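Long-range contacts in amidohydrolase 3 domain-containing protein (PDB 3GGM), which is of uncharacterised function but, as the N-terminal part of an amidohydrolase-family protein, probably belongs to an enzyme hydrolysing non-peptide carbon-nitrogen bonds: residues Val3-Leu8 / Ile28-Ile33; Ile7-Lys12 / Glu40-Ala45. All blocks are in the same frame, centred on the assembly; numbering follows the deposited sequence.

Contact 1 of 2, residues Val3-Leu8 / Ile28-Ile33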
loop_
_atom_site.group_PDB
_atom_site.type_symbol
_atom_site.label_atom_id
_atom_site.label_comp_id
_atom_site.label_asym_id
_atom_site.label_seq_id
_atom_site.Cartn_x
_atom_site.Cartn_y
_atom_site.Cartn_z
ATOM N N VAL A 3 -23.686 13.893 -12.797
ATOM C CA VAL A 3 -23.276 14.503 -11.537
ATOM C C VAL A 3 -22.510 13.483 -10.696
ATOM O O VAL A 3 -23.001 12.382 -10.444
ATOM C CB VAL A 3 -24.500 14.994 -10.729
ATOM C CG1 VAL A 3 -24.037 15.704 -9.474
ATOM C CG2 VAL A 3 -25.346 15.929 -11.574
ATOM N N PRO A 4 -21.291 13.835 -10.255
ATOM C CA PRO A 4 -20.495 12.909 -9.441
ATOM C C PRO A 4 -21.014 12.794 -8.013
ATOM O O PRO A 4 -21.608 13.734 -7.485
ATOM C CB PRO A 4 -19.097 13.520 -9.492
ATOM C CG PRO A 4 -19.389 14.992 -9.541
ATOM C CD PRO A 4 -20.530 15.064 -10.549
ATOM N N ASP A 5 -20.786 11.645 -7.383
ATOM C CA ASP A 5 -21.229 11.459 -6.008
ATOM C C ASP A 5 -20.203 12.038 -5.048
ATOM O O ASP A 5 -20.546 12.509 -3.964
ATOM C CB ASP A 5 -21.423 9.974 -5.689
ATOM C CG ASP A 5 -22.440 9.313 -6.595
ATOM O OD1 ASP A 5 -23.436 9.978 -6.955
ATOM O OD2 ASP A 5 -22.243 8.126 -6.936
ATOM N N MET A 6 -18.943 12.019 -5.465
ATOM C CA MET A 6 -17.858 12.512 -4.630
ATOM C C MET A 6 -16.804 13.242 -5.453
ATOM O O MET A 6 -16.535 12.875 -6.592
ATOM C CB MET A 6 -17.216 11.324 -3.903
ATOM C CG MET A 6 -15.860 11.604 -3.279
ATOM S SD MET A 6 -15.942 12.680 -1.842
ATOM C CE MET A 6 -16.615 11.506 -0.621
ATOM N N ILE A 7 -16.217 14.277 -4.862
ATOM C CA ILE A 7 -15.162 15.046 -5.510
ATOM C C ILE A 7 -14.091 15.367 -4.477
ATOM O O ILE A 7 -14.352 16.074 -3.508
ATOM C CB ILE A 7 -15.679 16.379 -6.086
ATOM C CG1 ILE A 7 -16.630 16.110 -7.254
ATOM C CG2 ILE A 7 -14.497 17.239 -6.530
ATOM C CD1 ILE A 7 -17.150 17.366 -7.926
ATOM N N LEU A 8 -12.899 14.810 -4.666
ATOM C CA LEU A 8 -11.796 15.083 -3.760
ATOM C C LEU A 8 -10.936 16.080 -4.518
ATOM O O LEU A 8 -10.559 15.818 -5.660
ATOM C CB LEU A 8 -10.990 13.816 -3.473
ATOM C CG LEU A 8 -11.680 12.657 -2.744
ATOM C CD1 LEU A 8 -12.555 11.878 -3.715
ATOM C CD2 LEU A 8 -10.624 11.731 -2.168
ATOM N N ILE A 28 -15.698 11.086 -8.589
ATOM C CA ILE A 28 -16.147 9.698 -8.542
ATOM C C ILE A 28 -17.663 9.628 -8.633
ATOM O O ILE A 28 -18.370 10.334 -7.908
ATOM C CB ILE A 28 -15.707 9.022 -7.218
ATOM C CG1 ILE A 28 -14.182 9.065 -7.100
ATOM C CG2 ILE A 28 -16.225 7.572 -7.153
ATOM C CD1 ILE A 28 -13.661 8.554 -5.769
ATOM N N THR A 29 -18.155 8.780 -9.534
ATOM C CA THR A 29 -19.590 8.592 -9.716
ATOM C C THR A 29 -19.855 7.101 -9.565
ATOM O O THR A 29 -19.344 6.287 -10.334
ATOM C CB THR A 29 -20.030 9.085 -11.098
ATOM O OG1 THR A 29 -19.594 10.441 -11.265
ATOM C CG2 THR A 29 -21.552 9.028 -11.234
ATOM N N ASP A 30 -20.661 6.764 -8.563
ATOM C CA ASP A 30 -20.972 5.381 -8.214
ATOM C C ASP A 30 -19.608 4.762 -8.503
ATOM O O ASP A 30 -19.281 4.467 -9.654
ATOM C CB ASP A 30 -21.251 4.518 -9.456
ATOM C CG ASP A 30 -22.560 4.890 -10.151
ATOM O OD1 ASP A 30 -23.519 5.288 -9.451
ATOM O OD2 ASP A 30 -22.637 4.775 -11.395
ATOM N N GLY A 31 -18.830 4.530 -7.454
ATOM C CA GLY A 31 -17.524 3.924 -7.629
ATOM C C GLY A 31 -16.438 3.912 -8.677
ATOM O O GLY A 31 -15.422 3.230 -8.531
ATOM N N LEU A 32 -16.665 4.673 -9.743
ATOM C CA LEU A 32 -15.728 4.764 -10.854
ATOM C C LEU A 32 -15.300 6.217 -11.070
ATOM O O LEU A 32 -16.098 7.139 -10.889
ATOM C CB LEU A 32 -16.393 4.247 -12.132
ATOM C CG LEU A 32 -17.125 2.899 -12.084
ATOM C CD1 LEU A 32 -17.778 2.626 -13.443
ATOM C CD2 LEU A 32 -16.151 1.787 -11.730
ATOM N N ILE A 33 -14.046 6.418 -11.467
ATOM C CA ILE A 33 -13.550 7.767 -11.712
ATOM C C ILE A 33 -14.228 8.339 -12.956
ATOM O O ILE A 33 -14.158 7.749 -14.029
ATOM C CB ILE A 33 -12.029 7.776 -11.925
ATOM C CG1 ILE A 33 -11.345 6.995 -10.802
ATOM C CG2 ILE A 33 -11.520 9.208 -11.951
ATOM C CD1 ILE A 33 -11.717 7.453 -9.410
HETATM O O HOH W 1 -24.911 8.104 -8.314
#
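A classic beta bulge joins Val-3-Leu-8 to Ile-28-Ile-33: two consecutive residues, Asp-5 and Met-6, face the single residue Ile-28. Their amides converge on Ile-28 O, Asp-5 N at 2.8 Å and Met-6 N at 3.0 Å, both in the carbonyl plane. The Met-6 bond is much straighter (161° at the hydrogen) than that from Asp-5 (133°). Ile-28 N answers with a nearly linear bond to Met-6 O, 2.8 Å long, completing an antiparallel hydrogen-bonded pair. The bulge lies where strand 6-9 begins beside strand 22-29, in the mixed beta-sheet of this N-terminal piece. On the face carrying Met-6 and Ile-28, the extended arm of Ile-28 brings CD1 obliquely to Leu-8 CD1, 4.1 Å away; Leu-74 of the second subunit also packs on Ile-28. Asp-5 grips the hairpin turn: OD2 accepts Asp-30 N at 2.6 Å, met from above the carboxylate plane, while OD1 accepts a hydrogen bond from a water that also donates weakly to Asp-30 OD1. The two carboxylates approach to 4.0 Å (Asp-5 OD2 to Asp-30 OD1), which may raise their affinity for protons. Thr-29 OG1 sits 3.2 Å from Pro-4 CA and hydrogen-bonds Thr-34 across the hairpin.

Contact 2 of 2, residues Ile7-Lys12 / Glu40-Ala45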
loop_
_atom_site.group_PDB
_atom_site.type_symbol
_atom_site.label_atom_id
_atom_site.label_comp_id
_atom_site.label_asym_id
_atom_site.label_seq_id
_atom_site.Cartn_x
_atom_site.Cartn_y
_atom_site.Cartn_z
ATOM N N ILE A 7 -16.217 14.277 -4.862
ATOM C CA ILE A 7 -15.162 15.046 -5.510
ATOM C C ILE A 7 -14.091 15.367 -4.477
ATOM O O ILE A 7 -14.352 16.074 -3.508
ATOM C CB ILE A 7 -15.679 16.379 -6.086
ATOM C CG1 ILE A 7 -16.630 16.110 -7.254
ATOM C CG2 ILE A 7 -14.497 17.239 -6.530
ATOM C CD1 ILE A 7 -17.150 17.366 -7.926
ATOM N N LEU A 8 -12.899 14.810 -4.666
ATOM C CA LEU A 8 -11.796 15.083 -3.760
ATOM C C LEU A 8 -10.936 16.080 -4.518
ATOM O O LEU A 8 -10.559 15.818 -5.660
ATOM C CB LEU A 8 -10.990 13.816 -3.473
ATOM C CG LEU A 8 -11.680 12.657 -2.744
ATOM C CD1 LEU A 8 -12.555 11.878 -3.715
ATOM C CD2 LEU A 8 -10.624 11.731 -2.168
ATOM N N TYR A 9 -10.646 17.225 -3.904
ATOM C CA TYR A 9 -9.830 18.242 -4.573
ATOM C C TYR A 9 -8.748 18.840 -3.678
ATOM O O TYR A 9 -8.662 18.530 -2.490
ATOM C CB TYR A 9 -10.715 19.369 -5.106
ATOM C CG TYR A 9 -11.404 20.149 -4.008
ATOM C CD1 TYR A 9 -12.463 19.597 -3.288
ATOM C CD2 TYR A 9 -10.952 21.419 -3.651
ATOM C CE1 TYR A 9 -13.059 20.299 -2.225
ATOM C CE2 TYR A 9 -11.535 22.124 -2.600
ATOM C CZ TYR A 9 -12.583 21.562 -1.891
ATOM O OH TYR A 9 -13.137 22.270 -0.848
ATOM N N ASN A 10 -7.934 19.705 -4.276
ATOM C CA ASN A 10 -6.829 20.379 -3.602
ATOM C C ASN A 10 -5.839 19.404 -2.963
ATOM O O ASN A 10 -5.370 19.603 -1.829
ATOM C CB ASN A 10 -7.371 21.368 -2.561
ATOM C CG ASN A 10 -6.279 22.191 -1.921
ATOM O OD1 ASN A 10 -5.371 22.660 -2.600
ATOM N ND2 ASN A 10 -6.369 22.387 -0.603
ATOM N N GLY A 11 -5.508 18.355 -3.717
ATOM C CA GLY A 11 -4.572 17.353 -3.240
ATOM C C GLY A 11 -3.530 16.990 -4.280
ATOM O O GLY A 11 -3.315 17.723 -5.249
ATOM N N LYS A 12 -2.858 15.864 -4.069
ATOM C CA LYS A 12 -1.845 15.379 -4.999
ATOM C C LYS A 12 -2.312 13.978 -5.338
ATOM O O LYS A 12 -2.351 13.109 -4.470
ATOM C CB LYS A 12 -0.474 15.331 -4.326
ATOM C CG LYS A 12 -0.019 16.682 -3.788
ATOM C CD LYS A 12 1.162 16.521 -2.846
ATOM C CE LYS A 12 1.596 17.859 -2.272
ATOM N NZ LYS A 12 2.729 17.704 -1.309
ATOM N N GLU A 40 -11.635 22.979 -11.109
ATOM C CA GLU A 40 -12.745 23.269 -12.029
ATOM C C GLU A 40 -13.772 22.136 -11.936
ATOM O O GLU A 40 -14.940 22.321 -12.257
ATOM C CB GLU A 40 -12.271 23.438 -13.488
ATOM C CG GLU A 40 -11.697 22.191 -14.165
ATOM C CD GLU A 40 -10.303 21.835 -13.670
ATOM O OE1 GLU A 40 -9.743 22.591 -12.846
ATOM O OE2 GLU A 40 -9.766 20.797 -14.110
ATOM N N LEU A 41 -13.333 20.967 -11.477
ATOM C CA LEU A 41 -14.225 19.827 -11.315
ATOM C C LEU A 41 -15.384 20.171 -10.373
ATOM O O LEU A 41 -16.479 19.607 -10.479
ATOM C CB LEU A 41 -13.459 18.625 -10.757
ATOM C CG LEU A 41 -13.058 17.497 -11.714
ATOM C CD1 LEU A 41 -12.271 18.038 -12.895
ATOM C CD2 LEU A 41 -12.241 16.454 -10.931
ATOM N N LEU A 42 -15.148 21.097 -9.451
ATOM C CA LEU A 42 -16.197 21.476 -8.512
ATOM C C LEU A 42 -17.395 22.132 -9.212
ATOM O O LEU A 42 -18.481 22.212 -8.643
ATOM C CB LEU A 42 -15.626 22.409 -7.438
ATOM C CG LEU A 42 -14.646 21.740 -6.472
ATOM C CD1 LEU A 42 -13.904 22.795 -5.625
ATOM C CD2 LEU A 42 -15.430 20.771 -5.583
ATOM N N ASN A 43 -17.205 22.593 -10.446
ATOM C CA ASN A 43 -18.298 23.218 -11.185
ATOM C C ASN A 43 -19.338 22.189 -11.612
ATOM O O ASN A 43 -20.483 22.539 -11.911
ATOM C CB ASN A 43 -17.776 23.948 -12.425
ATOM C CG ASN A 43 -16.843 25.087 -12.081
ATOM O OD1 ASN A 43 -17.081 25.824 -11.127
ATOM N ND2 ASN A 43 -15.777 25.243 -12.862
ATOM N N SER A 44 -18.940 20.921 -11.631
ATOM C CA SER A 44 -19.838 19.837 -12.034
ATOM C C SER A 44 -20.641 19.303 -10.857
ATOM O O SER A 44 -21.594 18.544 -11.034
ATOM C CB SER A 44 -19.031 18.689 -12.634
ATOM O OG SER A 44 -18.319 18.006 -11.615
ATOM N N ALA A 45 -20.252 19.702 -9.653
ATOM C CA ALA A 45 -20.921 19.251 -8.442
ATOM C C ALA A 45 -22.294 19.891 -8.223
ATOM O O ALA A 45 -22.593 20.957 -8.758
ATOM C CB ALA A 45 -20.031 19.532 -7.235
#
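Leu-41 O is gripped by two bonds, both from Ser-44: the backbone N at 3.0 Å and the hydroxyl OG at 2.7 Å. The serine side chain reaches back because OG stands between its own N and carbonyl carbon (chi1 72°), the crowded position, and it meets the acceptor in the carbonyl plane. With Asn-43 N bonded to Glu-40 O and Ala-45 N to Leu-42 O, the segment is wound tightly by links from each residue to the third one back, and its apolar side chains are presented to strand 6-9. The contact itself is apolar packing. Ile-7 has the largest share: CG1 lies beside the backbone N and the chain runs on fully extended (chi2 -178°), so that CD1 ends 3.5 Å from Leu-41 O and 3.7 Å from Ala-45 CB, while the other branch, CG2, meets Leu-42 CD2 at 3.8 Å. Leu-42 is the forked counterpart. Its CD2 lies over Tyr-9 CD1, on the same face of the ring, and its CD1 stands over the ring centre, 3.8 Å from the Tyr-9 centroid and only 11° off the normal, a CH-pi contact. The leucine crosses the ring at about a right angle and lays both methyls on one face, CD2 being shared with Ile-7 CG2. Residues 40-45 belong to the crossover from strand 32-37 to strand 50-53, which passes over the sheet on the face bearing Ile-7 and Tyr-9; there Leu-41 rests on Ala-27 of strand 22-29 and Leu-42 on Lys-51 of strand 50-53, the two strands that flank strand 6-9.

Overall arrangement
From the N terminus the chain enters strand 6-9, on which both contacts draw, sharing Ile-7 and Leu-8. Contact 1 closes the first loop, with 19 residues between its segments, by pairing this strand with the returning strand 22-29, while its lead-in reaches the following hairpin turn. After strand 32-37 the chain crosses over, and contact 2 closes a longer loop of 27 residues. Their spans cross rather than nest. Contact 1 works at the strand's edge, within the sheet; contact 2 covers a face. Their centres are 10 Å apart, and they meet where Pro-4 CD, just before strand 6-9, packs 3.7 Å from Ser-44 O of the crossover.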